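Side-chain contacts in AAC3-I (Uncultured bacterium, PDB 5HMN), which probably transfers an acetyl group from acetyl-coenzyme A to an amino group of aminoglycoside antibiotics, a modification that gives resistance to them: residues Y87-A92 with A135-L140; A23-A28 with E33-N38; L74-F77 with S82-Y85; E106-L111 with Y118-Q123. All blocks are in the same frame, centred on the assembly; numbering follows the deposited sequence. Where two conformers were deposited one is given.

Contact 1: Y87-A92 with A135-L140. With COA (coenzyme A), chain J.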
loop_
_atom_site.group_PDB
_atom_site.type_symbol
_atom_site.label_atom_id
_atom_site.label_comp_id
_atom_site.label_asym_id
_atom_site.label_seq_id
_atom_site.Cartn_x
_atom_site.Cartn_y
_atom_site.Cartn_z
ATOM N N TYR C 87 4.969 5.379 1.186
ATOM C CA TYR C 87 3.759 6.155 1.385
ATOM C C TYR C 87 4.056 7.649 1.348
ATOM O O TYR C 87 3.483 8.366 0.537
ATOM C CB TYR C 87 3.073 5.793 2.703
ATOM C CG TYR C 87 1.656 6.327 2.774
ATOM C CD1 TYR C 87 0.577 5.547 2.371
ATOM C CD2 TYR C 87 1.401 7.623 3.210
ATOM C CE1 TYR C 87 -0.719 6.043 2.420
ATOM C CE2 TYR C 87 0.116 8.123 3.263
ATOM C CZ TYR C 87 -0.941 7.333 2.869
ATOM O OH TYR C 87 -2.222 7.842 2.920
ATOM N N ASP C 88 4.939 8.108 2.235
ATOM C CA ASP C 88 5.309 9.521 2.317
ATOM C C ASP C 88 6.828 9.691 2.245
ATOM O O ASP C 88 7.574 8.909 2.827
ATOM C CB ASP C 88 4.794 10.158 3.620
ATOM C CG ASP C 88 3.309 10.521 3.573
ATOM O OD1 ASP C 88 2.778 10.826 2.501
ATOM O OD2 ASP C 88 2.656 10.527 4.634
ATOM N N LEU C 89 7.267 10.723 1.535
ATOM C CA LEU C 89 8.684 11.049 1.413
ATOM C C LEU C 89 8.837 12.560 1.329
ATOM O O LEU C 89 8.230 13.203 0.474
ATOM C CB LEU C 89 9.297 10.380 0.177
ATOM C CG LEU C 89 10.735 10.770 -0.182
ATOM C CD1 LEU C 89 11.700 10.352 0.908
ATOM C CD2 LEU C 89 11.138 10.153 -1.514
ATOM N N ALA C 90 9.646 13.133 2.216
ATOM C CA ALA C 90 9.791 14.586 2.253
ATOM C C ALA C 90 11.151 15.044 2.756
ATOM O O ALA C 90 11.758 14.411 3.620
ATOM C CB ALA C 90 8.700 15.196 3.113
ATOM N N VAL C 91 11.605 16.161 2.205
ATOM C CA VAL C 91 12.825 16.824 2.634
ATOM C C VAL C 91 12.516 18.297 2.902
ATOM O O VAL C 91 11.801 18.939 2.122
ATOM C CB VAL C 91 13.945 16.697 1.576
ATOM C CG1 VAL C 91 15.158 17.535 1.963
ATOM C CG2 VAL C 91 14.339 15.233 1.387
ATOM N N ALA C 92 13.038 18.824 4.006
ATOM C CA ALA C 92 12.827 20.224 4.369
ATOM C C ALA C 92 13.283 21.155 3.255
ATOM O O ALA C 92 14.314 20.925 2.618
ATOM C CB ALA C 92 13.552 20.561 5.675
ATOM N N ALA C 135 10.622 14.155 -11.155
ATOM C CA ALA C 135 11.979 14.129 -11.693
ATOM C C ALA C 135 12.841 13.170 -10.880
ATOM O O ALA C 135 13.703 12.479 -11.423
ATOM C CB ALA C 135 12.588 15.519 -11.697
ATOM N N LEU C 136 12.593 13.138 -9.574
ATOM C CA LEU C 136 13.282 12.228 -8.668
ATOM C C LEU C 136 12.922 10.776 -8.952
ATOM O O LEU C 136 13.786 9.909 -9.003
ATOM C CB LEU C 136 12.941 12.566 -7.212
ATOM C CG LEU C 136 13.469 11.613 -6.137
ATOM C CD1 LEU C 136 14.945 11.849 -5.877
ATOM C CD2 LEU C 136 12.665 11.751 -4.850
ATOM N N TYR C 137 11.636 10.505 -9.118
ATOM C CA TYR C 137 11.188 9.136 -9.312
ATOM C C TYR C 137 11.503 8.619 -10.719
ATOM O O TYR C 137 11.721 7.421 -10.907
ATOM C CB TYR C 137 9.690 9.032 -9.031
ATOM C CG TYR C 137 9.342 9.264 -7.578
ATOM C CD1 TYR C 137 10.230 8.915 -6.569
ATOM C CD2 TYR C 137 8.132 9.837 -7.216
ATOM C CE1 TYR C 137 9.919 9.126 -5.237
ATOM C CE2 TYR C 137 7.812 10.050 -5.888
ATOM C CZ TYR C 137 8.708 9.694 -4.903
ATOM O OH TYR C 137 8.391 9.907 -3.581
ATOM N N SER C 138 11.533 9.518 -11.698
ATOM C CA SER C 138 11.781 9.118 -13.087
ATOM C C SER C 138 13.217 8.636 -13.290
ATOM O O SER C 138 13.485 7.803 -14.159
ATOM C CB SER C 138 11.483 10.275 -14.044
ATOM O OG SER C 138 10.128 10.674 -13.951
ATOM N N LYS C 139 14.132 9.161 -12.482
ATOM C CA LYS C 139 15.536 8.782 -12.557
ATOM C C LYS C 139 15.791 7.415 -11.917
ATOM O O LYS C 139 16.716 6.703 -12.307
ATOM C CB LYS C 139 16.414 9.842 -11.881
ATOM C CG LYS C 139 16.337 9.812 -10.362
ATOM C CD LYS C 139 16.974 11.011 -9.685
ATOM C CE LYS C 139 17.528 10.608 -8.321
ATOM N NZ LYS C 139 18.880 11.177 -8.059
ATOM N N LEU C 140 14.965 7.045 -10.940
ATOM C CA LEU C 140 15.205 5.831 -10.164
ATOM C C LEU C 140 14.386 4.644 -10.645
ATOM O O LEU C 140 14.816 3.498 -10.519
ATOM C CB LEU C 140 14.914 6.082 -8.687
ATOM C CG LEU C 140 15.907 6.967 -7.942
ATOM C CD1 LEU C 140 15.422 7.199 -6.528
ATOM C CD2 LEU C 140 17.290 6.331 -7.937
HETATM N N1A COA J . 13.495 20.035 -9.994
HETATM C C2A COA J . 14.065 19.210 -10.913
HETATM N N3A COA J . 14.679 18.065 -10.588
HETATM C C4A COA J . 14.719 17.725 -9.293
HETATM C C5A COA J . 14.178 18.523 -8.364
HETATM C C6A COA J . 13.566 19.692 -8.717
HETATM N N6A COA J . 12.904 20.711 -7.989
HETATM N N7A COA J . 14.370 17.958 -7.186
HETATM C C8A COA J . 15.054 16.820 -7.372
HETATM N N9A COA J . 15.260 16.685 -8.680
HETATM C C1B COA J . 15.908 15.659 -9.318
HETATM C C2B COA J . 17.110 15.982 -9.724
HETATM O O2B COA J . 17.464 15.125 -10.832
HETATM C C3B COA J . 18.022 15.596 -8.576
HETATM O O3B COA J . 19.262 15.361 -8.930
HETATM P P3B COA J . 20.295 16.511 -9.205
HETATM O O7A COA J . 21.605 15.866 -9.305
HETATM O O8A COA J . 19.976 17.137 -10.478
HETATM O O9A COA J . 20.312 17.583 -8.175
HETATM C C4B COA J . 17.294 14.277 -8.100
HETATM O O4B COA J . 16.036 14.415 -8.305
HETATM C C5B COA J . 17.535 14.049 -6.593
HETATM O O5B COA J . 17.303 15.190 -5.817
HETATM P P1A COA J . 17.348 15.086 -4.273
HETATM O O1A COA J . 18.178 16.148 -3.800
HETATM O O2A COA J . 17.885 13.825 -3.892
HETATM O O3A COA J . 15.942 15.399 -3.786
HETATM P P2A COA J . 15.559 16.181 -2.519
HETATM O O4A COA J . 16.379 15.790 -1.445
HETATM O O5A COA J . 15.653 17.562 -2.785
HETATM O O6A COA J . 14.047 15.998 -2.252
HETATM C CBP COA J . 11.724 15.866 -2.622
HETATM C CCP COA J . 13.131 15.805 -3.244
HETATM C CDP COA J . 11.584 14.821 -1.532
HETATM C CEP COA J . 10.664 15.555 -3.694
HETATM C CAP COA J . 11.530 17.253 -2.078
HETATM O OAP COA J . 11.407 18.094 -3.142
HETATM C C9P COA J . 10.289 17.388 -1.249
HETATM O O9P COA J . 10.282 17.105 -0.115
HETATM N N8P COA J . 9.099 17.903 -1.801
HETATM C C7P COA J . 7.924 18.087 -1.057
HETATM C C6P COA J . 7.073 16.831 -0.789
HETATM C C5P COA J . 6.924 15.808 -1.938
HETATM O O5P COA J . 6.683 16.145 -3.074
HETATM N N4P COA J . 7.063 14.427 -1.579
HETATM C C3P COA J . 6.962 13.331 -2.483
HETATM C C2P COA J . 6.030 12.217 -1.940
HETATM S S1P COA J . 6.155 10.773 -2.983
#

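Contact 2: A23-A28 with E33-N38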
loop_
_atom_site.group_PDB
_atom_site.type_symbol
_atom_site.label_atom_id
_atom_site.label_comp_id
_atom_site.label_asym_id
_atom_site.label_seq_id
_atom_site.Cartn_x
_atom_site.Cartn_y
_atom_site.Cartn_z
ATOM N N ALA C 23 6.279 16.568 12.018
ATOM C CA ALA C 23 6.334 18.016 11.824
ATOM C C ALA C 23 7.065 18.377 10.530
ATOM O O ALA C 23 6.725 19.355 9.862
ATOM C CB ALA C 23 7.005 18.690 13.021
ATOM N N THR C 24 8.074 17.587 10.183
ATOM C CA THR C 24 8.788 17.762 8.919
ATOM C C THR C 24 7.878 17.482 7.724
ATOM O O THR C 24 7.903 18.214 6.725
ATOM C CB THR C 24 10.020 16.846 8.847
ATOM O OG1 THR C 24 10.935 17.209 9.887
ATOM C CG2 THR C 24 10.716 16.979 7.494
ATOM N N PHE C 25 7.082 16.420 7.827
ATOM C CA PHE C 25 6.100 16.088 6.799
ATOM C C PHE C 25 5.078 17.212 6.641
ATOM O O PHE C 25 4.776 17.633 5.523
ATOM C CB PHE C 25 5.374 14.776 7.138
ATOM C CG PHE C 25 6.182 13.535 6.855
ATOM C CD1 PHE C 25 7.185 13.547 5.903
ATOM C CD2 PHE C 25 5.930 12.355 7.540
ATOM C CE1 PHE C 25 7.927 12.409 5.639
ATOM C CE2 PHE C 25 6.671 11.211 7.281
ATOM C CZ PHE C 25 7.669 11.240 6.326
ATOM N N GLY C 26 4.556 17.691 7.766
ATOM C CA GLY C 26 3.536 18.726 7.773
ATOM C C GLY C 26 3.943 20.001 7.065
ATOM O O GLY C 26 3.171 20.563 6.288
ATOM N N GLU C 27 5.160 20.460 7.333
ATOM C CA GLU C 27 5.691 21.653 6.689
ATOM C C GLU C 27 5.949 21.420 5.201
ATOM O O GLU C 27 5.633 22.268 4.365
ATOM C CB GLU C 27 6.980 22.099 7.382
ATOM C CG GLU C 27 7.817 23.073 6.570
ATOM C CD GLU C 27 9.274 23.066 6.986
ATOM O OE1 GLU C 27 9.562 22.672 8.136
ATOM O OE2 GLU C 27 10.134 23.444 6.160
ATOM N N ALA C 28 6.527 20.266 4.873
ATOM C CA ALA C 28 6.862 19.949 3.488
ATOM C C ALA C 28 5.611 19.776 2.626
ATOM O O ALA C 28 5.598 20.156 1.453
ATOM C CB ALA C 28 7.721 18.699 3.431
ATOM N N GLU C 33 -1.838 20.478 9.939
ATOM C CA GLU C 33 -3.010 20.037 10.683
ATOM C C GLU C 33 -3.192 18.521 10.622
ATOM O O GLU C 33 -3.544 17.891 11.613
ATOM C CB GLU C 33 -4.261 20.740 10.153
ATOM C CG GLU C 33 -5.566 20.185 10.695
ATOM C CD GLU C 33 -6.762 21.040 10.328
ATOM O OE1 GLU C 33 -6.893 21.407 9.141
ATOM O OE2 GLU C 33 -7.571 21.348 11.230
ATOM N N THR C 34 -2.948 17.939 9.455
ATOM C CA THR C 34 -3.120 16.504 9.270
ATOM C C THR C 34 -2.038 15.696 9.993
ATOM O O THR C 34 -2.319 14.640 10.559
ATOM C CB THR C 34 -3.110 16.135 7.774
ATOM O OG1 THR C 34 -4.139 16.865 7.096
ATOM C CG2 THR C 34 -3.342 14.644 7.582
ATOM N N TYR C 35 -0.810 16.207 9.987
ATOM C CA TYR C 35 0.333 15.440 10.483
ATOM C C TYR C 35 0.683 15.711 11.942
ATOM O O TYR C 35 1.329 14.885 12.585
ATOM C CB TYR C 35 1.560 15.701 9.605
ATOM C CG TYR C 35 1.473 15.031 8.252
ATOM C CD1 TYR C 35 1.898 13.721 8.074
ATOM C CD2 TYR C 35 0.953 15.707 7.155
ATOM C CE1 TYR C 35 1.809 13.101 6.840
ATOM C CE2 TYR C 35 0.858 15.096 5.917
ATOM C CZ TYR C 35 1.289 13.794 5.765
ATOM O OH TYR C 35 1.202 13.178 4.537
ATOM N N THR C 36 0.258 16.856 12.469
ATOM C CA THR C 36 0.576 17.207 13.848
ATOM C C THR C 36 -0.652 17.620 14.662
ATOM O O THR C 36 -0.563 17.783 15.879
ATOM C CB THR C 36 1.608 18.356 13.916
ATOM O OG1 THR C 36 1.046 19.554 13.362
ATOM C CG2 THR C 36 2.878 17.990 13.153
ATOM N N GLY C 37 -1.789 17.788 13.994
ATOM C CA GLY C 37 -2.992 18.273 14.653
ATOM C C GLY C 37 -3.675 17.259 15.550
ATOM O O GLY C 37 -4.434 17.624 16.447
ATOM N N ASN C 38 -3.413 15.980 15.305
ATOM C CA ASN C 38 -3.997 14.917 16.113
ATOM C C ASN C 38 -3.070 13.712 16.187
ATOM O O ASN C 38 -3.420 12.619 15.740
ATOM C CB ASN C 38 -5.359 14.504 15.555
ATOM C CG ASN C 38 -6.214 13.778 16.578
ATOM O OD1 ASN C 38 -5.703 13.178 17.525
ATOM N ND2 ASN C 38 -7.528 13.830 16.391
#

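Contact 3: L74-F77 with S82-Y85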
loop_
_atom_site.group_PDB
_atom_site.type_symbol
_atom_site.label_atom_id
_atom_site.label_comp_id
_atom_site.label_asym_id
_atom_site.label_seq_id
_atom_site.Cartn_x
_atom_site.Cartn_y
_atom_site.Cartn_z
ATOM N N LEU C 74 4.878 -5.010 1.686
ATOM C CA LEU C 74 3.707 -5.801 1.325
ATOM C C LEU C 74 4.107 -7.217 0.937
ATOM O O LEU C 74 4.577 -7.454 -0.177
ATOM C CB LEU C 74 2.945 -5.132 0.175
ATOM C CG LEU C 74 1.836 -4.126 0.503
ATOM C CD1 LEU C 74 2.268 -3.101 1.527
ATOM C CD2 LEU C 74 1.356 -3.438 -0.769
ATOM N N LYS C 75 3.931 -8.158 1.859
ATOM C CA LYS C 75 4.209 -9.556 1.562
ATOM C C LYS C 75 3.100 -10.122 0.674
ATOM O O LYS C 75 1.923 -10.108 1.038
ATOM C CB LYS C 75 4.359 -10.365 2.853
ATOM C CG LYS C 75 5.633 -11.206 2.903
ATOM C CD LYS C 75 6.440 -10.935 4.166
ATOM C CE LYS C 75 7.819 -11.579 4.094
ATOM N NZ LYS C 75 8.667 -11.235 5.274
ATOM N N LYS C 76 3.478 -10.610 -0.499
ATOM C CA LYS C 76 2.500 -10.960 -1.525
ATOM C C LYS C 76 1.879 -12.345 -1.328
ATOM O O LYS C 76 2.412 -13.185 -0.603
ATOM C CB LYS C 76 3.139 -10.867 -2.913
ATOM C CG LYS C 76 3.756 -9.505 -3.232
ATOM C CD LYS C 76 2.735 -8.364 -3.163
ATOM C CE LYS C 76 1.568 -8.576 -4.125
ATOM N NZ LYS C 76 1.972 -8.621 -5.561
ATOM N N PHE C 77 0.751 -12.557 -1.996
ATOM C CA PHE C 77 -0.076 -13.750 -1.830
ATOM C C PHE C 77 0.034 -14.704 -3.013
ATOM O O PHE C 77 -0.150 -15.914 -2.868
ATOM C CB PHE C 77 -1.535 -13.338 -1.637
ATOM C CG PHE C 77 -1.981 -12.251 -2.575
ATOM C CD1 PHE C 77 -1.860 -10.916 -2.215
ATOM C CD2 PHE C 77 -2.502 -12.559 -3.821
ATOM C CE1 PHE C 77 -2.257 -9.909 -3.077
ATOM C CE2 PHE C 77 -2.905 -11.556 -4.690
ATOM C CZ PHE C 77 -2.781 -10.230 -4.316
ATOM N N SER C 82 7.956 -9.991 -1.788
ATOM C CA SER C 82 7.417 -8.806 -1.143
ATOM C C SER C 82 7.816 -7.541 -1.889
ATOM O O SER C 82 8.842 -7.500 -2.570
ATOM C CB SER C 82 7.878 -8.732 0.316
ATOM O OG SER C 82 9.280 -8.547 0.410
ATOM N N GLU C 83 6.985 -6.513 -1.769
ATOM C CA GLU C 83 7.289 -5.202 -2.320
ATOM C C GLU C 83 7.163 -4.141 -1.239
ATOM O O GLU C 83 6.363 -4.285 -0.311
ATOM C CB GLU C 83 6.353 -4.857 -3.476
ATOM C CG GLU C 83 5.822 -6.046 -4.237
ATOM C CD GLU C 83 4.693 -5.658 -5.171
ATOM O OE1 GLU C 83 4.105 -4.574 -4.978
ATOM O OE2 GLU C 83 4.393 -6.440 -6.097
ATOM N N ILE C 84 7.940 -3.074 -1.373
ATOM C CA ILE C 84 7.897 -1.984 -0.406
ATOM C C ILE C 84 7.184 -0.783 -1.018
ATOM O O ILE C 84 7.566 -0.284 -2.078
ATOM C CB ILE C 84 9.304 -1.582 0.067
ATOM C CG1 ILE C 84 10.007 -2.774 0.718
ATOM C CG2 ILE C 84 9.232 -0.414 1.043
ATOM C CD1 ILE C 84 11.405 -2.461 1.193
ATOM N N TYR C 85 6.126 -0.344 -0.352
ATOM C CA TYR C 85 5.366 0.811 -0.802
ATOM C C TYR C 85 5.778 2.068 -0.039
ATOM O O TYR C 85 5.535 2.184 1.159
ATOM C CB TYR C 85 3.868 0.544 -0.635
ATOM C CG TYR C 85 2.972 1.710 -0.985
ATOM C CD1 TYR C 85 3.160 2.433 -2.154
ATOM C CD2 TYR C 85 1.918 2.066 -0.159
ATOM C CE1 TYR C 85 2.334 3.492 -2.479
ATOM C CE2 TYR C 85 1.087 3.122 -0.476
ATOM C CZ TYR C 85 1.299 3.833 -1.638
ATOM O OH TYR C 85 0.472 4.887 -1.963
#

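Contact 4: E106-L111 with Y118-Q123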
loop_
_atom_site.group_PDB
_atom_site.type_symbol
_atom_site.label_atom_id
_atom_site.label_comp_id
_atom_site.label_asym_id
_atom_site.label_seq_id
_atom_site.Cartn_x
_atom_site.Cartn_y
_atom_site.Cartn_z
ATOM N N GLU C 106 18.031 5.176 -1.273
ATOM C CA GLU C 106 19.162 4.260 -1.338
ATOM C C GLU C 106 19.208 3.386 -0.087
ATOM O O GLU C 106 19.524 2.197 -0.157
ATOM C CB GLU C 106 20.474 5.031 -1.501
ATOM C CG GLU C 106 21.712 4.151 -1.529
ATOM C CD GLU C 106 22.929 4.865 -2.085
ATOM O OE1 GLU C 106 23.136 6.050 -1.742
ATOM O OE2 GLU C 106 23.675 4.242 -2.871
ATOM N N LYS C 107 18.878 3.985 1.051
ATOM C CA LYS C 107 18.805 3.268 2.317
ATOM C C LYS C 107 17.662 2.262 2.305
ATOM O O LYS C 107 17.792 1.154 2.827
ATOM C CB LYS C 107 18.629 4.247 3.474
ATOM C CG LYS C 107 18.354 3.598 4.816
ATOM C CD LYS C 107 19.587 2.916 5.364
ATOM C CE LYS C 107 19.335 2.399 6.769
ATOM N NZ LYS C 107 20.538 1.728 7.333
ATOM N N LEU C 108 16.541 2.651 1.708
ATOM C CA LEU C 108 15.377 1.775 1.641
ATOM C C LEU C 108 15.665 0.566 0.750
ATOM O O LEU C 108 15.157 -0.527 0.993
ATOM C CB LEU C 108 14.158 2.541 1.126
ATOM C CG LEU C 108 12.817 1.810 1.225
ATOM C CD1 LEU C 108 12.503 1.477 2.676
ATOM C CD2 LEU C 108 11.704 2.641 0.611
ATOM N N LYS C 109 16.489 0.773 -0.274
ATOM C CA LYS C 109 16.901 -0.308 -1.167
ATOM C C LYS C 109 17.697 -1.379 -0.430
ATOM O O LYS C 109 17.393 -2.566 -0.529
ATOM C CB LYS C 109 17.738 0.238 -2.327
ATOM C CG LYS C 109 16.954 1.029 -3.359
ATOM C CD LYS C 109 17.857 1.453 -4.506
ATOM C CE LYS C 109 17.081 2.192 -5.583
ATOM N NZ LYS C 109 17.944 2.559 -6.740
ATOM N N GLU C 110 18.727 -0.960 0.303
ATOM C CA GLU C 110 19.563 -1.917 1.026
ATOM C C GLU C 110 18.787 -2.557 2.176
ATOM O O GLU C 110 19.093 -3.669 2.599
ATOM C CB GLU C 110 20.842 -1.248 1.539
ATOM C CG GLU C 110 20.619 -0.132 2.532
ATOM C CD GLU C 110 21.918 0.518 2.978
ATOM O OE1 GLU C 110 22.660 1.031 2.113
ATOM O OE2 GLU C 110 22.197 0.512 4.195
ATOM N N LEU C 111 17.768 -1.859 2.669
ATOM C CA LEU C 111 16.869 -2.441 3.659
ATOM C C LEU C 111 15.944 -3.458 2.999
ATOM O O LEU C 111 15.610 -4.486 3.589
ATOM C CB LEU C 111 16.047 -1.357 4.355
ATOM C CG LEU C 111 16.726 -0.584 5.485
ATOM C CD1 LEU C 111 15.775 0.460 6.042
ATOM C CD2 LEU C 111 17.182 -1.531 6.580
ATOM N N TYR C 118 11.697 -7.482 -3.816
ATOM C CA TYR C 118 12.231 -7.472 -5.173
ATOM C C TYR C 118 11.997 -6.131 -5.863
ATOM O O TYR C 118 12.567 -5.868 -6.920
ATOM C CB TYR C 118 11.622 -8.610 -6.006
ATOM C CG TYR C 118 10.208 -8.354 -6.488
ATOM C CD1 TYR C 118 9.965 -7.903 -7.780
ATOM C CD2 TYR C 118 9.119 -8.573 -5.657
ATOM C CE1 TYR C 118 8.674 -7.669 -8.227
ATOM C CE2 TYR C 118 7.828 -8.341 -6.092
ATOM C CZ TYR C 118 7.612 -7.889 -7.376
ATOM O OH TYR C 118 6.331 -7.655 -7.807
ATOM N N VAL C 119 11.172 -5.279 -5.260
ATOM C CA VAL C 119 10.869 -3.988 -5.870
ATOM C C VAL C 119 10.332 -2.979 -4.851
ATOM O O VAL C 119 9.724 -3.337 -3.840
ATOM C CB VAL C 119 9.851 -4.147 -7.038
ATOM C CG1 VAL C 119 8.466 -4.465 -6.509
ATOM C CG2 VAL C 119 9.823 -2.906 -7.925
ATOM N N ILE C 120 10.600 -1.708 -5.116
ATOM C CA ILE C 120 10.022 -0.621 -4.348
ATOM C C ILE C 120 9.149 0.206 -5.280
ATOM O O ILE C 120 9.567 0.537 -6.389
ATOM C CB ILE C 120 11.114 0.264 -3.713
ATOM C CG1 ILE C 120 11.957 -0.556 -2.734
ATOM C CG2 ILE C 120 10.492 1.469 -3.019
ATOM C CD1 ILE C 120 13.165 0.200 -2.187
ATOM N N PHE C 121 7.931 0.526 -4.857
ATOM C CA PHE C 121 7.084 1.364 -5.696
ATOM C C PHE C 121 6.485 2.526 -4.910
ATOM O O PHE C 121 6.377 2.492 -3.680
ATOM C CB PHE C 121 5.991 0.530 -6.380
ATOM C CG PHE C 121 4.934 0.006 -5.446
ATOM C CD1 PHE C 121 3.703 0.634 -5.353
ATOM C CD2 PHE C 121 5.165 -1.121 -4.676
ATOM C CE1 PHE C 121 2.721 0.152 -4.503
ATOM C CE2 PHE C 121 4.190 -1.606 -3.819
ATOM C CZ PHE C 121 2.965 -0.967 -3.735
ATOM N N VAL C 122 6.135 3.578 -5.636
ATOM C CA VAL C 122 5.629 4.794 -5.022
ATOM C C VAL C 122 4.745 5.539 -6.015
ATOM O O VAL C 122 5.059 5.624 -7.203
ATOM C CB VAL C 122 6.783 5.711 -4.535
ATOM C CG1 VAL C 122 7.750 6.016 -5.672
ATOM C CG2 VAL C 122 6.242 6.999 -3.931
ATOM N N GLN C 123 3.616 6.044 -5.531
ATOM C CA GLN C 123 2.728 6.846 -6.357
ATOM C C GLN C 123 3.159 8.301 -6.314
ATOM O O GLN C 123 3.415 8.854 -5.248
ATOM C CB GLN C 123 1.276 6.721 -5.894
ATOM C CG GLN C 123 0.695 5.326 -5.981
ATOM C CD GLN C 123 -0.799 5.312 -5.711
ATOM O OE1 GLN C 123 -1.495 6.294 -5.975
ATOM N NE2 GLN C 123 -1.297 4.202 -5.177
#

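Contact 1: Y87-A92 with A135-L140
L89 sends its CD2 methyl to the edge of the Y137 ring, where it lies close to the ring plane, 3.4 Å from Y137 OH and 4.0 Å from Y137 CE1. The same L89 CD2 meets L136 CD2 tip to tip at 4.0 Å. Both leucines keep CG anti to the backbone N (chi1 173° for L89, in one of its two modelled conformers, and 174° for L136), which turns their branches into the gap between strand and helix. The segments bury little surface directly, because coenzyme A is wedged into the same gap. Its amide N4P donates to L89 O at 2.7 Å, and V91 N donates to its O9P at 2.8 Å along a nearly straight path (170°), so the pantetheine arm runs beside the strand much as a further strand would. Across the cofactor, L136 CD1 packs on coenzyme A C5B at 3.5 Å and A135 CB touches coenzyme A N3A at 3.5 Å. The thiol S1P lies in the plane of the Y137 ring at its hydroxyl edge; the modelled separation is too short to be trusted. Farther out, L104 of helix 100-115 backs L89, V122 and A124 pack against Y137, and F149 of the second subunit meets the Y137 ring. R97 N, G99 N and A101 N also bond to the cofactor, consistent with the pyrophosphate-binding loop of GNAT enzymes. Y87 and D88, both facing A70, form a classic beta bulge. With helix 131-140 as the opposite wall here, a bulged strand pairing with pantetheine is characteristic of the GNAT coenzyme A site.

Contact 2: A23-A28 with E33-N38
A23 opens the contact by offering its backbone to T36: the methyl T36 CG2 rests 3.7 Å from A23 CA, and A23 CB grazes the same methyl at 4.2 Å. T36 is turned with OG1 between its backbone N and carbonyl carbon (chi1 65°), where the hydroxyl bonds to M32 O in its own helix and the methyl is left for the neighbouring one. F25 comes next. Its CB, rather than its ring, sits over a face of the Y35 ring, toward the rim, in a CH-pi contact 4.0 Å from the ring centroid and 21° off the normal. Beyond CB the phenyl group leads away, and the two rings are inclined at 58°, their centroids separated by 5.9 Å. G26 then lets the helices come near. G26 CA touches Y35 CD2 at 4.0 Å, and Y35 CB is as close to G26 N at 4.0 Å. The Y35 ring thus lies along the helix surface formed by F25 and G26. Its hydroxyl is held at the far end by D88, whose strand also packs against the F25 ring, while F29 in the intervening turn meets the Y35 ring. Outside the pair, T34 O accepts a hydrogen bond from Q79 of the second subunit. The arrangement is one of two consecutive helices, 15-28 and 32-36, packed across a short connection, in the helical region that follows the first strand in the GNAT fold.

Contact 3: L74-F77 with S82-Y85
E83 OE2 is gripped by three groups. K76 NZ approaches it at 3.3 Å in a salt bridge whose hydrogen bond is weak, Y118 OH, at the approach to strand 119-124, gives a stronger bond, and Y87 OH of the second subunit adds a weak one. K76 reaches the carboxylate by coiling: chi2, chi3 and chi4 all stand near -60°, so the chain folds back and K76 CD lies 3.9 Å from E83 CD, the two side chains crossing obliquely. The ammonium group has a second partner, the carboxylate of E78. In the backbone, L74 and E83 form an antiparallel hydrogen-bonded pair, with L74 N donating to E83 O at 2.6 Å and E83 N to L74 O at 3.0 Å. S82 CA adds a CA-H...O contact to L74 O at 3.3 Å. At the neighbouring non-hydrogen-bonded pair, S82 CB packs 4.0 Å from K75 CA on the face away from L74 and E83, and S82 OG bonds to E73. The end of the 64-75/82-91 hairpin is therefore pinned by main-chain bonds and by a buried charge cluster; its lysine would probably favour the ionised glutamate, with tyrosines from both subunits sharing that charge.

Contact 4: E106-L111 with Y118-Q123
The beta-alpha-beta unit of strand 82-91, helix 100-115 and strand 119-124 closes here, where L108 on the helix meets I120 on the returning strand. The terminal methyl I120 CD1 does most of the touching. It lies 3.8 Å from L108 CG and 4.0 Å from L108 CD2, and reaches the helix backbone itself, 3.8 Å from L108 O. The isoleucine's other branch takes part too, with I120 CG2 4.0 Å from L108 CD2, so this one leucine methyl is met by both arms of I120. Its torsions account for that: I120 CG1 stands anti to the carbonyl carbon (chi1 -62°) and continues extended to CD1, while CG2 takes the position anti to the backbone N. The two side chains pass at a slant instead of meeting end to end. One residue on, K109 N is 3.9 Å from I120 CD1, and K109 CG lies 4.1 Å from the same methyl, the lysine running across the isoleucine at about a right angle. Thereafter the lysine chain stays extended and packs against L140 of helix 131-140. I86 of strand 82-91 and I55 of strand 54-61 join L108 in the same apolar layer between helix and sheet. On the strand side, residues I120 to Q123 pair antiparallel with a strand of the second subunit, which carries the sheet across the interface. Apolar packing of the crossover helix on its sheet belongs to the beta-alpha-beta crossover of the GNAT core.

Along the chain, contact 2 closes first, then contact 3, and contact 4 is nested inside the loop that contact 1 closes. Strand 82-91 serves both contact 3, at its beginning, and contact 1, at its end, their centres about 20 Å apart. Contact 4 lies about 11 Å from each of these, on the parallel neighbour strand 119-124, touching contact 1 by packing and contact 3 through F121, which stacks on Y85. Contact 2 sits about 27 Å from contact 3, on the opposite side of the chain's centre, but meets contact 1 through strand 82-91, where A90 packs on F25 and A28. One strand thus connects the hairpin, the cofactor cleft and the first helices, and all four contacts touch the second subunit.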